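PDB 3E1T: halogenase from Chondromyces crocatus, which binds FAD and probably uses the reduced flavin to install the chlorine of the myxobacterial metabolite chondrochloren. Local coordinates for residues 83-88 against 368-373; 212-217 against 375-380. All blocks are in the same frame, centred on the assembly; numbering follows the deposited sequence.

Interactions 1 and 2 lie side by side, their centres about 9 Å apart, where the chain leaving helix 340-368 packs against the large mixed sheet. They illustrate how one connection can tie neighbouring hairpins together: its first part, 368-373, meets the loop after strand 75-82, and helix 375-378 then covers the turn after strand 210-215. The two tryptophans join the contacts edge-to-face, with Trp83 CZ2 3.3 Å from Trp377 CH2, and Asn369 ND2 comes within 3.2 Å of Trp377 CD2. Neither site touches the flavin: the side chains of Trp83 and Phe376 are each about 12 Å from the bound FAD.

Interaction 1: residues 83-88 against 368-373; sequences WGKEPE and MNQDTD
Gly84 and Asn369 pair most closely where the loop of the beta hairpin 75-82/90-93 meets the segment that leaves helix 340-368. Gly84 N donates almost straight to Asn369 OD1, at 2.8 Å with 175° at the hydrogen, and uses a lone pair in the plane of the side-chain carbonyl. One residue on, the backbone N of Gln370 returns a weak hydrogen bond to Gly84 O, 3.3 Å away. Between these two bonds the Gly84 CA-H leans on Met368 O. The glycine suits this site: at its backbone angles a beta carbon would collide with the carbonyl O of Trp83 and crowd Met368 SD.

Trp83 supplies the apolar side of the contact. Its CG stands anti to the backbone N (chi1 -160°), a turn that brings the indole against Asn369, whose OD1 lies over one face of the ring while its CB rests 3.7 Å from Trp83 NE1. Met368 comes to the ring edge, its CG 4.0 Å from Trp83 CD1; the sulfur is an oblique Met-aromatic neighbour, 5.2 Å from the centroid of the five-membered ring. On the solvent side Gln370 NE2 touches Lys85 CG at 3.5 Å, and beyond CG the lysine chain turns off from the contact.

The second shell positions Trp83: Phe365, on helix 340-368, stacks with the indole, Trp219 and Trp377 meet it edge-to-face, and the backbone O of Trp83 accepts a hydrogen bond from Trp90 NE1. The indole NE1 donates to the backbone O of Phe365.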
loop_
_atom_site.group_PDB
_atom_site.type_symbol
_atom_site.label_atom_id
_atom_site.label_comp_id
_atom_site.label_asym_id
_atom_site.label_seq_id
_atom_site.Cartn_x
_atom_site.Cartn_y
_atom_site.Cartn_z
ATOM N N TRP A 83 -17.913 10.434 -5.187
ATOM C CA TRP A 83 -17.991 9.643 -3.972
ATOM C C TRP A 83 -18.749 10.424 -2.916
ATOM O O TRP A 83 -18.492 11.608 -2.712
ATOM C CB TRP A 83 -16.569 9.401 -3.460
ATOM C CG TRP A 83 -16.368 8.241 -2.512
ATOM C CD1 TRP A 83 -16.807 8.132 -1.227
ATOM C CD2 TRP A 83 -15.610 7.055 -2.779
ATOM N NE1 TRP A 83 -16.397 6.931 -0.682
ATOM C CE2 TRP A 83 -15.657 6.255 -1.614
ATOM C CE3 TRP A 83 -14.903 6.588 -3.894
ATOM C CZ2 TRP A 83 -15.016 5.014 -1.532
ATOM C CZ3 TRP A 83 -14.272 5.350 -3.813
ATOM C CH2 TRP A 83 -14.332 4.581 -2.639
ATOM N N GLY A 84 -19.664 9.744 -2.235
ATOM C CA GLY A 84 -20.433 10.344 -1.154
ATOM C C GLY A 84 -21.876 10.614 -1.534
ATOM O O GLY A 84 -22.478 9.877 -2.327
ATOM N N LYS A 85 -22.410 11.693 -0.966
ATOM C CA LYS A 85 -23.801 12.101 -1.144
ATOM C C LYS A 85 -24.072 12.715 -2.523
ATOM O O LYS A 85 -25.005 12.304 -3.213
ATOM C CB LYS A 85 -24.181 13.093 -0.038
ATOM C CG LYS A 85 -25.594 12.940 0.485
ATOM C CD LYS A 85 -25.929 14.001 1.528
ATOM C CE LYS A 85 -25.784 15.427 0.973
ATOM N NZ LYS A 85 -26.581 15.677 -0.272
ATOM N N GLU A 86 -23.250 13.688 -2.922
ATOM C CA GLU A 86 -23.464 14.443 -4.166
ATOM C C GLU A 86 -22.928 13.695 -5.395
ATOM O O GLU A 86 -21.925 12.987 -5.296
ATOM C CB GLU A 86 -22.805 15.827 -4.059
ATOM C CG GLU A 86 -23.430 16.908 -4.947
ATOM C CD GLU A 86 -22.541 18.139 -5.137
ATOM O OE1 GLU A 86 -22.757 18.877 -6.130
ATOM O OE2 GLU A 86 -21.631 18.376 -4.306
ATOM N N PRO A 87 -23.611 13.827 -6.554
ATOM C CA PRO A 87 -23.125 13.247 -7.812
ATOM C C PRO A 87 -21.941 13.992 -8.437
ATOM O O PRO A 87 -21.164 13.393 -9.199
ATOM C CB PRO A 87 -24.344 13.353 -8.743
ATOM C CG PRO A 87 -25.506 13.673 -7.853
ATOM C CD PRO A 87 -24.922 14.472 -6.742
ATOM N N GLU A 88 -21.814 15.283 -8.131
ATOM C CA GLU A 88 -20.740 16.104 -8.688
ATOM C C GLU A 88 -19.401 15.787 -8.023
ATOM O O GLU A 88 -19.326 15.672 -6.794
ATOM C CB GLU A 88 -21.072 17.600 -8.579
ATOM C CG GLU A 88 -22.105 18.082 -9.616
ATOM C CD GLU A 88 -22.399 19.579 -9.557
ATOM O OE1 GLU A 88 -23.442 19.995 -10.122
ATOM O OE2 GLU A 88 -21.596 20.344 -8.962
ATOM N N MET A 368 -19.059 6.568 3.956
ATOM C CA MET A 368 -19.650 7.845 3.559
ATOM C C MET A 368 -20.292 7.843 2.170
ATOM O O MET A 368 -21.111 8.714 1.878
ATOM C CB MET A 368 -18.650 8.999 3.692
ATOM C CG MET A 368 -17.682 9.122 2.540
ATOM S SD MET A 368 -17.672 10.772 1.803
ATOM C CE MET A 368 -16.809 11.691 3.089
ATOM N N ASN A 369 -19.938 6.886 1.309
ATOM C CA ASN A 369 -20.624 6.799 0.023
ATOM C C ASN A 369 -22.099 6.401 0.183
ATOM O O ASN A 369 -22.423 5.369 0.770
ATOM C CB ASN A 369 -19.916 5.861 -0.950
ATOM C CG ASN A 369 -20.412 6.022 -2.370
ATOM O OD1 ASN A 369 -20.286 7.086 -2.960
ATOM N ND2 ASN A 369 -20.980 4.963 -2.924
ATOM N N GLN A 370 -22.981 7.248 -0.346
ATOM C CA GLN A 370 -24.425 6.999 -0.372
ATOM C C GLN A 370 -24.806 6.324 -1.683
ATOM O O GLN A 370 -24.648 6.910 -2.762
ATOM C CB GLN A 370 -25.180 8.329 -0.256
ATOM C CG GLN A 370 -26.706 8.209 -0.273
ATOM C CD GLN A 370 -27.386 9.487 -0.724
ATOM O OE1 GLN A 370 -27.464 9.777 -1.923
ATOM N NE2 GLN A 370 -27.892 10.255 0.234
ATOM N N ASP A 371 -25.290 5.091 -1.590
ATOM C CA ASP A 371 -25.826 4.380 -2.747
ATOM C C ASP A 371 -26.776 3.309 -2.230
ATOM O O ASP A 371 -26.400 2.139 -2.044
ATOM C CB ASP A 371 -24.712 3.791 -3.620
ATOM C CG ASP A 371 -25.195 3.425 -5.015
ATOM O OD1 ASP A 371 -26.418 3.262 -5.205
ATOM O OD2 ASP A 371 -24.356 3.300 -5.929
ATOM N N THR A 372 -28.018 3.725 -2.000
ATOM C CA THR A 372 -28.971 2.927 -1.234
ATOM C C THR A 372 -29.452 1.670 -1.932
ATOM O O THR A 372 -29.948 0.759 -1.271
ATOM C CB THR A 372 -30.196 3.760 -0.770
ATOM O OG1 THR A 372 -30.856 4.319 -1.911
ATOM C CG2 THR A 372 -29.765 4.879 0.171
ATOM N N ASP A 373 -29.297 1.599 -3.249
ATOM C CA ASP A 373 -29.656 0.376 -3.969
ATOM C C ASP A 373 -28.453 -0.491 -4.373
ATOM O O ASP A 373 -28.586 -1.433 -5.157
ATOM C CB ASP A 373 -30.585 0.684 -5.155
ATOM C CG ASP A 373 -29.914 1.476 -6.257
ATOM O OD1 ASP A 373 -28.866 2.126 -6.026
ATOM O OD2 ASP A 373 -30.450 1.445 -7.387
#

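Interaction 2: residues 212-217 against 375-380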
loop_
_atom_site.group_PDB
_atom_site.type_symbol
_atom_site.label_atom_id
_atom_site.label_comp_id
_atom_site.label_asym_id
_atom_site.label_seq_id
_atom_site.Cartn_x
_atom_site.Cartn_y
_atom_site.Cartn_z
ATOM N N SER A 212 -10.927 8.809 -8.695
ATOM C CA SER A 212 -11.604 7.614 -8.186
ATOM C C SER A 212 -13.099 7.864 -8.202
ATOM O O SER A 212 -13.565 8.920 -7.743
ATOM C CB SER A 212 -11.151 7.276 -6.764
ATOM O OG SER A 212 -9.735 7.290 -6.654
ATOM N N ALA A 213 -13.844 6.894 -8.717
ATOM C CA ALA A 213 -15.265 7.065 -8.949
ATOM C C ALA A 213 -16.112 5.853 -8.536
ATOM O O ALA A 213 -15.967 4.756 -9.079
ATOM C CB ALA A 213 -15.509 7.428 -10.429
ATOM N N ALA A 214 -17.007 6.073 -7.584
ATOM C CA ALA A 214 -17.956 5.063 -7.136
ATOM C C ALA A 214 -19.085 4.848 -8.149
ATOM O O ALA A 214 -19.555 5.800 -8.784
ATOM C CB ALA A 214 -18.527 5.463 -5.791
ATOM N N PHE A 215 -19.492 3.593 -8.315
ATOM C CA PHE A 215 -20.687 3.244 -9.095
ATOM C C PHE A 215 -21.449 2.147 -8.359
ATOM O O PHE A 215 -21.157 1.885 -7.187
ATOM C CB PHE A 215 -20.344 2.868 -10.537
ATOM C CG PHE A 215 -19.620 1.555 -10.690
ATOM C CD1 PHE A 215 -20.240 0.483 -11.338
ATOM C CD2 PHE A 215 -18.314 1.397 -10.226
ATOM C CE1 PHE A 215 -19.586 -0.720 -11.516
ATOM C CE2 PHE A 215 -17.638 0.182 -10.397
ATOM C CZ PHE A 215 -18.277 -0.877 -11.039
ATOM N N GLN A 216 -22.428 1.510 -9.004
ATOM C CA GLN A 216 -23.336 0.645 -8.240
ATOM C C GLN A 216 -22.664 -0.591 -7.646
ATOM O O GLN A 216 -23.091 -1.086 -6.603
ATOM C CB GLN A 216 -24.567 0.224 -9.048
ATOM C CG GLN A 216 -25.677 -0.287 -8.144
ATOM C CD GLN A 216 -26.955 -0.598 -8.864
ATOM O OE1 GLN A 216 -28.014 -0.082 -8.492
ATOM N NE2 GLN A 216 -26.883 -1.455 -9.891
ATOM N N ASP A 217 -21.647 -1.108 -8.332
ATOM C CA ASP A 217 -21.011 -2.375 -7.935
ATOM C C ASP A 217 -19.607 -2.200 -7.323
ATOM O O ASP A 217 -18.894 -3.186 -7.090
ATOM C CB ASP A 217 -20.969 -3.347 -9.122
ATOM C CG ASP A 217 -22.316 -4.028 -9.384
ATOM O OD1 ASP A 217 -23.286 -3.783 -8.645
ATOM O OD2 ASP A 217 -22.391 -4.839 -10.322
ATOM N N TYR A 375 -25.715 -3.237 -3.394
ATOM C CA TYR A 375 -25.326 -4.284 -2.460
ATOM C C TYR A 375 -23.901 -4.039 -1.937
ATOM O O TYR A 375 -23.672 -4.145 -0.741
ATOM C CB TYR A 375 -25.500 -5.692 -3.056
ATOM C CG TYR A 375 -24.771 -6.786 -2.291
ATOM C CD1 TYR A 375 -24.992 -6.993 -0.924
ATOM C CD2 TYR A 375 -23.841 -7.598 -2.936
ATOM C CE1 TYR A 375 -24.299 -7.986 -0.218
ATOM C CE2 TYR A 375 -23.155 -8.592 -2.251
ATOM C CZ TYR A 375 -23.386 -8.785 -0.892
ATOM O OH TYR A 375 -22.682 -9.786 -0.230
ATOM N N PHE A 376 -22.986 -3.663 -2.831
ATOM C CA PHE A 376 -21.576 -3.411 -2.490
ATOM C C PHE A 376 -21.446 -2.348 -1.392
ATOM O O PHE A 376 -20.842 -2.600 -0.350
ATOM C CB PHE A 376 -20.786 -3.032 -3.761
ATOM C CG PHE A 376 -19.313 -2.715 -3.523
ATOM C CD1 PHE A 376 -18.331 -3.678 -3.768
ATOM C CD2 PHE A 376 -18.910 -1.446 -3.083
ATOM C CE1 PHE A 376 -16.961 -3.381 -3.560
ATOM C CE2 PHE A 376 -17.538 -1.147 -2.866
ATOM C CZ PHE A 376 -16.576 -2.114 -3.112
ATOM N N TRP A 377 -22.027 -1.170 -1.610
ATOM C CA TRP A 377 -21.933 -0.092 -0.619
ATOM C C TRP A 377 -22.722 -0.348 0.663
ATOM O O TRP A 377 -22.251 -0.018 1.758
ATOM C CB TRP A 377 -22.271 1.267 -1.247
ATOM C CG TRP A 377 -21.321 1.586 -2.330
ATOM C CD1 TRP A 377 -21.530 1.451 -3.677
ATOM C CD2 TRP A 377 -19.967 2.024 -2.172
ATOM N NE1 TRP A 377 -20.396 1.799 -4.363
ATOM C CE2 TRP A 377 -19.421 2.154 -3.462
ATOM C CE3 TRP A 377 -19.168 2.335 -1.062
ATOM C CZ2 TRP A 377 -18.109 2.592 -3.683
ATOM C CZ3 TRP A 377 -17.864 2.761 -1.286
ATOM C CH2 TRP A 377 -17.348 2.875 -2.585
ATOM N N SER A 378 -23.899 -0.964 0.549
ATOM C CA SER A 378 -24.699 -1.263 1.750
ATOM C C SER A 378 -23.982 -2.221 2.715
ATOM O O SER A 378 -24.173 -2.142 3.923
ATOM C CB SER A 378 -26.069 -1.828 1.379
ATOM O OG SER A 378 -25.932 -3.145 0.855
ATOM N N ALA A 379 -23.153 -3.109 2.174
ATOM C CA ALA A 379 -22.372 -4.042 2.994
ATOM C C ALA A 379 -21.043 -3.457 3.501
ATOM O O ALA A 379 -20.321 -4.116 4.259
ATOM C CB ALA A 379 -22.119 -5.327 2.221
ATOM N N ARG A 380 -20.705 -2.251 3.058
ATOM C CA ARG A 380 -19.485 -1.578 3.502
ATOM C C ARG A 380 -19.802 -0.308 4.290
ATOM O O ARG A 380 -19.441 0.814 3.908
ATOM C CB ARG A 380 -18.537 -1.352 2.327
ATOM C CG ARG A 380 -17.892 -2.669 1.872
ATOM C CD ARG A 380 -17.570 -2.671 0.394
ATOM N NE ARG A 380 -17.040 -3.966 -0.061
ATOM C CZ ARG A 380 -17.773 -5.037 -0.346
ATOM N NH1 ARG A 380 -19.094 -4.998 -0.233
ATOM N NH2 ARG A 380 -17.189 -6.158 -0.760
HETATM O O HOH W 1 -23.504 -3.976 -5.814
#
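Phe376 meets Asp217 at the start of the short helix 375-378, in a contact that shows how a single helical turn can close over a strand end. Its CG is anti to the backbone N (chi1 179°), and the ring begins beside the Asp217 carbonyl, whose O lies 3.4 Å from Phe376 CD1. The Phe376 N-H is satisfied through a water, which accepts this proton at 3.0 Å and donates to Asp217 OD1 at 2.8 Å. The other carboxylate oxygen, OD2, is held by a salt bridge to Arg258, which should help keep the acid turned this way.

Trp377 follows and carries the direct hydrogen bond. Its NE1 donates to Phe215 O at 2.9 Å, with 149° at the hydrogen; the acceptor lies close to the indole plane, and the donor approaches nearly along the C=O axis. Further round the ring CZ2 packs on Ala214 CB, 3.6 Å away. One face is taken by Phe376 itself, with Phe376 CD2 over the centre of the indole, 3.6 Å above its plane. An alanine in place of Trp377 would probably leave Phe215 O without its indole donor and open a gap between Ala214, Phe376 and Trp83.

Arg380 secures the far side of Phe376. Its NH1 donates to Phe376 O at 3.0 Å, while NE sits 3.5 Å above the phenyl plane, offset toward the rim.

Gln216 and Asp217 form the two-residue turn between antiparallel strands 210-215 and 218-224, so the whole is a helical turn packed over the tight turn of a beta hairpin of the large mixed sheet, consistent with the substrate-side sheet of p-hydroxybenzoate hydroxylase-like flavoenzymes.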